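Local atomic coordinates of beta-phenylalanine aminotransferase (Variovorax paradoxus, PDB entry 4AO9), a protein that catalyses pyridoxal-5'-phosphate-dependent transamination, moving the amino group of beta-phenylalanine to an acceptor, probably a 2-oxo acid. Residues R88-I93 and I432-A437. Residues are numbered along the deposited sequence; the frame is centred on the assembly and turned at random.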
loop_
_atom_site.group_PDB
_atom_site.type_symbol
_atom_site.label_atom_id
_atom_site.label_comp_id
_atom_site.label_asym_id
_atom_site.label_seq_id
_atom_site.Cartn_x
_atom_site.Cartn_y
_atom_site.Cartn_z
ATOM N N ARG A 88 19.661 -24.058 6.784
ATOM C CA ARG A 88 18.234 -24.369 6.728
ATOM C C ARG A 88 17.619 -24.181 8.105
ATOM O O ARG A 88 18.144 -24.673 9.101
ATOM C CB ARG A 88 18.015 -25.812 6.255
ATOM C CG ARG A 88 16.545 -26.176 6.050
ATOM C CD ARG A 88 16.341 -27.695 6.016
ATOM N NE ARG A 88 14.921 -28.047 6.031
ATOM C CZ ARG A 88 14.307 -28.800 5.120
ATOM N NH1 ARG A 88 14.980 -29.330 4.101
ATOM N NH2 ARG A 88 13.005 -29.039 5.240
ATOM N N TYR A 89 16.499 -23.461 8.145
ATOM C CA TYR A 89 15.801 -23.200 9.395
ATOM C C TYR A 89 14.343 -23.607 9.331
ATOM O O TYR A 89 13.703 -23.525 8.272
ATOM C CB TYR A 89 15.811 -21.710 9.732
ATOM C CG TYR A 89 17.151 -21.037 9.700
ATOM C CD1 TYR A 89 17.987 -21.054 10.817
ATOM C CD2 TYR A 89 17.575 -20.357 8.559
ATOM C CE1 TYR A 89 19.216 -20.420 10.795
ATOM C CE2 TYR A 89 18.796 -19.727 8.528
ATOM C CZ TYR A 89 19.612 -19.757 9.645
ATOM O OH TYR A 89 20.824 -19.115 9.600
ATOM N N ALA A 90 13.811 -24.015 10.478
ATOM C CA ALA A 90 12.370 -24.040 10.659
ATOM C C ALA A 90 11.931 -22.611 10.937
ATOM O O ALA A 90 12.495 -21.939 11.806
ATOM C CB ALA A 90 11.982 -24.957 11.821
ATOM N N ASP A 91 10.940 -22.161 10.172
ATOM C CA ASP A 91 10.431 -20.787 10.225
ATOM C C ASP A 91 9.358 -20.618 11.305
ATOM O O ASP A 91 8.255 -21.133 11.173
ATOM C CB ASP A 91 9.837 -20.444 8.860
ATOM C CG ASP A 91 9.174 -19.081 8.828
ATOM O OD1 ASP A 91 9.464 -18.246 9.708
ATOM O OD2 ASP A 91 8.365 -18.863 7.909
ATOM N N PHE A 92 9.698 -19.866 12.345
ATOM C CA PHE A 92 8.767 -19.530 13.419
ATOM C C PHE A 92 8.375 -18.055 13.446
ATOM O O PHE A 92 7.993 -17.523 14.484
ATOM C CB PHE A 92 9.335 -19.980 14.778
ATOM C CG PHE A 92 9.113 -21.432 15.059
ATOM C CD1 PHE A 92 9.961 -22.397 14.521
ATOM C CD2 PHE A 92 8.020 -21.840 15.824
ATOM C CE1 PHE A 92 9.736 -23.747 14.768
ATOM C CE2 PHE A 92 7.795 -23.181 16.079
ATOM C CZ PHE A 92 8.650 -24.135 15.543
ATOM N N ILE A 93 8.443 -17.408 12.289
ATOM C CA ILE A 93 8.003 -16.007 12.185
ATOM C C ILE A 93 7.021 -15.771 11.011
ATOM O O ILE A 93 6.126 -14.928 11.104
ATOM C CB ILE A 93 9.227 -15.022 12.229
ATOM C CG1 ILE A 93 8.796 -13.561 12.070
ATOM C CG2 ILE A 93 10.267 -15.399 11.184
ATOM C CD1 ILE A 93 7.820 -13.063 13.152
ATOM N N ILE A 432 7.572 -28.019 16.207
ATOM C CA ILE A 432 7.158 -27.367 17.444
ATOM C C ILE A 432 7.925 -27.953 18.645
ATOM O O ILE A 432 8.390 -27.213 19.510
ATOM C CB ILE A 432 5.625 -27.395 17.604
ATOM C CG1 ILE A 432 4.990 -26.480 16.529
ATOM C CG2 ILE A 432 5.226 -26.982 19.014
ATOM C CD1 ILE A 432 3.472 -26.528 16.454
ATOM N N ASP A 433 8.103 -29.275 18.658
ATOM C CA ASP A 433 8.913 -29.923 19.693
ATOM C C ASP A 433 10.326 -29.350 19.722
ATOM O O ASP A 433 10.891 -29.141 20.798
ATOM C CB ASP A 433 8.994 -31.439 19.468
ATOM C CG ASP A 433 7.713 -32.166 19.832
ATOM O OD1 ASP A 433 6.899 -31.624 20.611
ATOM O OD2 ASP A 433 7.525 -33.304 19.338
ATOM N N ARG A 434 10.887 -29.093 18.539
ATOM C CA ARG A 434 12.228 -28.520 18.436
ATOM C C ARG A 434 12.297 -27.108 19.001
ATOM O O ARG A 434 13.299 -26.749 19.615
ATOM C CB ARG A 434 12.757 -28.557 16.997
ATOM C CG ARG A 434 13.136 -29.962 16.540
ATOM C CD ARG A 434 14.169 -29.954 15.417
ATOM N NE ARG A 434 13.695 -29.216 14.251
ATOM C CZ ARG A 434 12.801 -29.676 13.377
ATOM N NH1 ARG A 434 12.266 -30.887 13.522
ATOM N NH2 ARG A 434 12.434 -28.911 12.357
ATOM N N TYR A 435 11.244 -26.307 18.797
ATOM C CA TYR A 435 11.193 -24.984 19.413
ATOM C C TYR A 435 11.255 -25.077 20.944
ATOM O O TYR A 435 12.062 -24.391 21.578
ATOM C CB TYR A 435 9.986 -24.141 18.932
ATOM C CG TYR A 435 10.114 -22.700 19.395
ATOM C CD1 TYR A 435 9.659 -22.316 20.658
ATOM C CD2 TYR A 435 10.728 -21.729 18.596
ATOM C CE1 TYR A 435 9.806 -21.018 21.115
ATOM C CE2 TYR A 435 10.879 -20.411 19.051
ATOM C CZ TYR A 435 10.409 -20.071 20.313
ATOM O OH TYR A 435 10.560 -18.803 20.805
ATOM N N VAL A 436 10.422 -25.943 21.516
ATOM C CA VAL A 436 10.378 -26.131 22.973
ATOM C C VAL A 436 11.740 -26.601 23.492
ATOM O O VAL A 436 12.248 -26.073 24.479
ATOM C CB VAL A 436 9.268 -27.118 23.390
ATOM C CG1 VAL A 436 9.289 -27.359 24.897
ATOM C CG2 VAL A 436 7.911 -26.582 22.975
ATOM N N ALA A 437 12.341 -27.562 22.791
ATOM C CA ALA A 437 13.666 -28.056 23.156
ATOM C C ALA A 437 14.726 -26.953 23.092
ATOM O O ALA A 437 15.636 -26.917 23.922
ATOM C CB ALA A 437 14.056 -29.247 22.287
#
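F92 and Y435 are the nearest CA pair across the contact, 8.5 Å apart, between the loop just past strand 88-91 and helix 429-445; no hydrogen bond joins 88-93 to 432-437, and the contact is made by packing, chiefly of the F92 ring. F92 points its CB toward the helix, and CG anti to the carbonyl carbon (chi1 -81°) sets the ring beside Y435. F92 CZ meets Y435 CB at 3.6 Å, and that CB sits 29° off the ring normal, over one face: a CH-pi contact. Y435 turns CG anti to its own backbone N, which carries its ring along the same face, where Y435 CD2 lies 3.9 Å from F92 CD2. With planes at 35° the two rings meet obliquely, neither stacked nor edge-to-face. At the edge of the F92 ring, near its plane, I432 CA is 4.0 Å from F92 CZ, while I432 CG1 lies 4.4 Å from F92 CE2. Replacing F92 with an alanine would probably open a gap beside I432 and leave Y435 CB without its aromatic partner. V421 of strand 420-422 touches both F92 and Y435, extending this apolar cluster. Nearer the surface, A90 CB approaches R434 NH2 at 4.0 Å, an oblique contact without a bond; the same nitrogen forms a salt bridge to D431. On the chain flanking F92, D91 OD1 accepts from I93 N at 2.9 Å, an Asx turn spanning F92, which itself shares a backbone hydrogen bond with Y414. In this class-III (fold type I) aminotransferase it is plain packing of the small sheet holding strand 88-91 against the last helix, using no PLP-pocket residue; its chemistry implies cohesion from buried aromatic and aliphatic surface, the R434 charge probably being offset by D431 of the same helix.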